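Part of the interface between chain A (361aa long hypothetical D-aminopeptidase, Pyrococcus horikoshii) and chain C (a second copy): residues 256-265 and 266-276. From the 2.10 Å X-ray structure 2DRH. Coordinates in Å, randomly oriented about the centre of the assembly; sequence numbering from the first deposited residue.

Chain A 256-265: NRVAKRAIVG
Chain C, residues 266-276: LARTGGYAYNG

Two arginines from one face of a helix in chain A provide every hydrogen bond in this contact, and the acceptors are oxygens of a non-helical segment in chain C. The most striking case is R261(A), which grips a single carbonyl with two nitrogens: R261(A) NE and NH2 each donate to A273(C) O at 2.9 Å, with N-H...O angles of 142° and 141°. A guanidinium suits this fork because its NE-H and one NH2 hydrogen diverge little and can converge on one oxygen. A273(C) presents that carbonyl from a left-handed conformation (phi/psi 56/58), and its CB lies over one face of the guanidinium, 3.4 Å from R261(A) NE. The methyl is small enough to pack there while the backbone accepts the bonds. The CA-to-CB bond of R261(A) points sideways, but chi angles of -61° (m), -53° (m), -176° (t) and -75° bring its end nearer to chain C. Y272(C) O lies near the guanidinium plane, 3.5 Å from R261(A) NE.

Chain A is helical from residue 256 to 265 and continues beyond both ends. It is kinked where the nitrogens of I263(A) and V264(A) lack the bond to the turn before; V264(A) N instead bonds to R261(A) O at 3.1 Å. R257(A), R261(A) and V264(A), spaced by four and three residues, line the side that meets chain C. The register runs in opposite senses along the two chains, R257(A) facing N275(C) and V264(A) facing A267(C).

One turn before R261(A), the CA-to-CB bond of R257(A) points toward chain C, and its chi angles are -56° (m), -176° (t), 77° (p) and -160°. R257(A) NH1 donates to N275(C) OD1 at 2.6 Å and 156°, a short bond, with the oxygen at the guanidinium edge. R257(A) NH2 adds weak bonds to N275(C) OD1 at 3.0 Å and to N275(C) O at 3.4 Å. The asparagine amide oxygen is a neutral acceptor, so this is no salt bridge. N275(C), at phi/psi -46/-43, brings its OD1 to the arginine with chi1 at 180° (t) and chi2 at 73°, and both side chains bridge the 9.1 Å between R257(A) CA and N275(C) CA.

At the other end the backbones draw close: V264(A) CA is 5.2 Å from A267(C) CA. The side chains here are apolar. V264(A), chi1 178° (t), directs its single methyl CG1 to 3.6 Å from A267(C) CB and 3.8 Å from Y272(C) CD1, meeting the tyrosine ring obliquely; Y272(C) (-105/-2) has chi1 -69° (m) and chi2 -72°. Alanine's short side chain permits this approach.

Chain C leaves its helix through a Schellman motif. G270(C), at phi/psi 107/30, suits glycine because a CB would jam against the preceding carbonyl oxygen. G270(C) N bonds to A267(C) O at 2.9 Å and G271(C) N to L266(C) O at 3.1 Å. At G271(C) (-92/117) a CB would clash with L266(C) CD1, and G271(C) O lies 3.6 Å from V264(A) CG1. The two stretches together bury 357 Å².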

# COMPACT_ATOMS: atom_id res chain seq x y z
N ASN A 256 -6.01 -3.70 -10.46
CA ASN A 256 -6.04 -3.61 -9.00
C ASN A 256 -7.35 -2.91 -8.65
O ASN A 256 -8.00 -3.25 -7.66
CB ASN A 256 -4.88 -2.78 -8.45
CG ASN A 256 -3.61 -3.60 -8.29
OD1 ASN A 256 -3.66 -4.78 -7.96
ND2 ASN A 256 -2.47 -2.96 -8.51
N ARG A 257 -7.75 -1.95 -9.49
CA ARG A 257 -9.00 -1.22 -9.26
C ARG A 257 -10.17 -2.20 -9.39
O ARG A 257 -11.07 -2.21 -8.55
CB ARG A 257 -9.15 -0.08 -10.27
CG ARG A 257 -7.99 0.91 -10.31
CD ARG A 257 -8.27 2.07 -11.27
NE ARG A 257 -9.19 3.06 -10.69
CZ ARG A 257 -9.89 3.94 -11.41
NH1 ARG A 257 -9.80 3.95 -12.73
NH2 ARG A 257 -10.69 4.82 -10.80
N VAL A 258 -10.15 -3.01 -10.44
CA VAL A 258 -11.19 -4.00 -10.66
C VAL A 258 -11.30 -4.95 -9.46
O VAL A 258 -12.39 -5.23 -8.98
CB VAL A 258 -10.88 -4.83 -11.96
CG1 VAL A 258 -11.79 -6.04 -12.03
CG2 VAL A 258 -11.08 -3.94 -13.21
N ALA A 259 -10.16 -5.43 -8.97
CA ALA A 259 -10.16 -6.34 -7.83
C ALA A 259 -10.94 -5.74 -6.65
O ALA A 259 -11.71 -6.44 -5.99
CB ALA A 259 -8.72 -6.66 -7.43
N LYS A 260 -10.75 -4.45 -6.39
CA LYS A 260 -11.43 -3.77 -5.29
C LYS A 260 -12.95 -3.74 -5.42
O LYS A 260 -13.67 -3.72 -4.41
CB LYS A 260 -10.96 -2.32 -5.18
CG LYS A 260 -9.63 -2.11 -4.50
CD LYS A 260 -9.42 -0.62 -4.24
CE LYS A 260 -8.07 -0.34 -3.58
NZ LYS A 260 -7.89 1.12 -3.37
N ARG A 261 -13.44 -3.71 -6.65
CA ARG A 261 -14.87 -3.65 -6.91
C ARG A 261 -15.58 -4.94 -6.53
O ARG A 261 -16.81 -4.97 -6.34
CB ARG A 261 -15.12 -3.29 -8.38
CG ARG A 261 -14.53 -1.93 -8.76
CD ARG A 261 -15.03 -0.84 -7.80
NE ARG A 261 -14.58 0.50 -8.16
CZ ARG A 261 -13.35 0.96 -7.99
NH1 ARG A 261 -12.42 0.19 -7.44
NH2 ARG A 261 -13.06 2.20 -8.34
N ALA A 262 -14.82 -6.02 -6.42
CA ALA A 262 -15.38 -7.30 -6.04
C ALA A 262 -15.94 -7.22 -4.62
O ALA A 262 -16.87 -7.93 -4.27
CB ALA A 262 -14.31 -8.39 -6.12
N ILE A 263 -15.36 -6.34 -3.81
CA ILE A 263 -15.81 -6.19 -2.43
C ILE A 263 -17.20 -5.58 -2.36
O ILE A 263 -17.93 -5.79 -1.38
CB ILE A 263 -14.84 -5.31 -1.61
CG1 ILE A 263 -13.44 -5.90 -1.71
CG2 ILE A 263 -15.28 -5.27 -0.15
CD1 ILE A 263 -13.35 -7.35 -1.27
N VAL A 264 -17.58 -4.82 -3.38
CA VAL A 264 -18.91 -4.23 -3.39
C VAL A 264 -19.94 -5.37 -3.44
O VAL A 264 -20.94 -5.34 -2.72
CB VAL A 264 -19.10 -3.29 -4.60
CG1 VAL A 264 -20.52 -2.73 -4.59
CG2 VAL A 264 -18.09 -2.16 -4.54
N GLY A 265 -19.67 -6.37 -4.27
CA GLY A 265 -20.58 -7.50 -4.38
C GLY A 265 -20.61 -8.30 -3.09
O GLY A 265 -21.67 -8.74 -2.65
N LEU C 266 -21.21 1.71 2.31
CA LEU C 266 -21.36 2.45 1.06
C LEU C 266 -21.99 1.56 -0.01
O LEU C 266 -22.98 1.92 -0.64
CB LEU C 266 -19.98 2.92 0.58
CG LEU C 266 -19.85 3.48 -0.84
CD1 LEU C 266 -20.84 4.61 -1.07
CD2 LEU C 266 -18.43 3.99 -1.04
N ALA C 267 -21.39 0.39 -0.20
CA ALA C 267 -21.83 -0.59 -1.17
C ALA C 267 -23.29 -1.00 -0.97
O ALA C 267 -24.03 -1.14 -1.94
CB ALA C 267 -20.94 -1.82 -1.10
N ARG C 268 -23.69 -1.18 0.29
CA ARG C 268 -25.06 -1.60 0.58
C ARG C 268 -26.11 -0.56 0.20
O ARG C 268 -27.28 -0.90 0.05
CB ARG C 268 -25.21 -2.01 2.05
CG ARG C 268 -24.56 -3.38 2.38
CD ARG C 268 -24.56 -3.69 3.87
NE ARG C 268 -25.88 -4.03 4.40
CZ ARG C 268 -26.44 -5.23 4.32
NH1 ARG C 268 -25.81 -6.23 3.72
NH2 ARG C 268 -27.64 -5.44 4.84
N THR C 269 -25.72 0.70 0.04
CA THR C 269 -26.71 1.70 -0.35
C THR C 269 -26.70 1.83 -1.87
O THR C 269 -27.53 2.53 -2.44
CB THR C 269 -26.42 3.09 0.28
OG1 THR C 269 -25.20 3.62 -0.25
CG2 THR C 269 -26.31 2.98 1.81
N GLY C 270 -25.77 1.14 -2.52
CA GLY C 270 -25.67 1.20 -3.97
C GLY C 270 -24.47 2.01 -4.45
O GLY C 270 -24.53 2.62 -5.52
N GLY C 271 -23.40 2.01 -3.66
CA GLY C 271 -22.19 2.72 -4.02
C GLY C 271 -21.27 1.77 -4.76
O GLY C 271 -20.81 0.79 -4.19
N TYR C 272 -21.00 2.08 -6.03
CA TYR C 272 -20.17 1.23 -6.87
C TYR C 272 -18.76 1.74 -7.14
O TYR C 272 -17.99 1.07 -7.81
CB TYR C 272 -20.88 0.97 -8.20
CG TYR C 272 -22.09 0.10 -8.02
CD1 TYR C 272 -21.95 -1.26 -7.74
CD2 TYR C 272 -23.37 0.63 -8.07
CE1 TYR C 272 -23.05 -2.06 -7.51
CE2 TYR C 272 -24.49 -0.17 -7.84
CZ TYR C 272 -24.32 -1.51 -7.56
OH TYR C 272 -25.41 -2.31 -7.31
N ALA C 273 -18.44 2.93 -6.62
CA ALA C 273 -17.12 3.51 -6.81
C ALA C 273 -16.76 3.63 -8.28
O ALA C 273 -15.75 3.08 -8.73
CB ALA C 273 -16.07 2.68 -6.08
N TYR C 274 -17.58 4.35 -9.04
CA TYR C 274 -17.31 4.55 -10.45
C TYR C 274 -15.97 5.26 -10.58
O TYR C 274 -15.48 5.83 -9.61
CB TYR C 274 -18.42 5.37 -11.10
CG TYR C 274 -19.76 4.66 -11.11
CD1 TYR C 274 -19.86 3.34 -11.57
CD2 TYR C 274 -20.92 5.30 -10.70
CE1 TYR C 274 -21.10 2.68 -11.62
CE2 TYR C 274 -22.16 4.65 -10.74
CZ TYR C 274 -22.24 3.35 -11.20
OH TYR C 274 -23.45 2.71 -11.24
N ASN C 275 -15.39 5.21 -11.77
CA ASN C 275 -14.09 5.82 -12.01
C ASN C 275 -13.89 7.22 -11.46
O ASN C 275 -12.82 7.53 -10.93
CB ASN C 275 -13.78 5.86 -13.50
CG ASN C 275 -12.44 6.49 -13.78
OD1 ASN C 275 -11.39 5.89 -13.53
ND2 ASN C 275 -12.46 7.71 -14.28
N GLY C 276 -14.89 8.08 -11.63
CA GLY C 276 -14.76 9.45 -11.18
C GLY C 276 -15.27 9.72 -9.78
O GLY C 276 -15.38 10.88 -9.39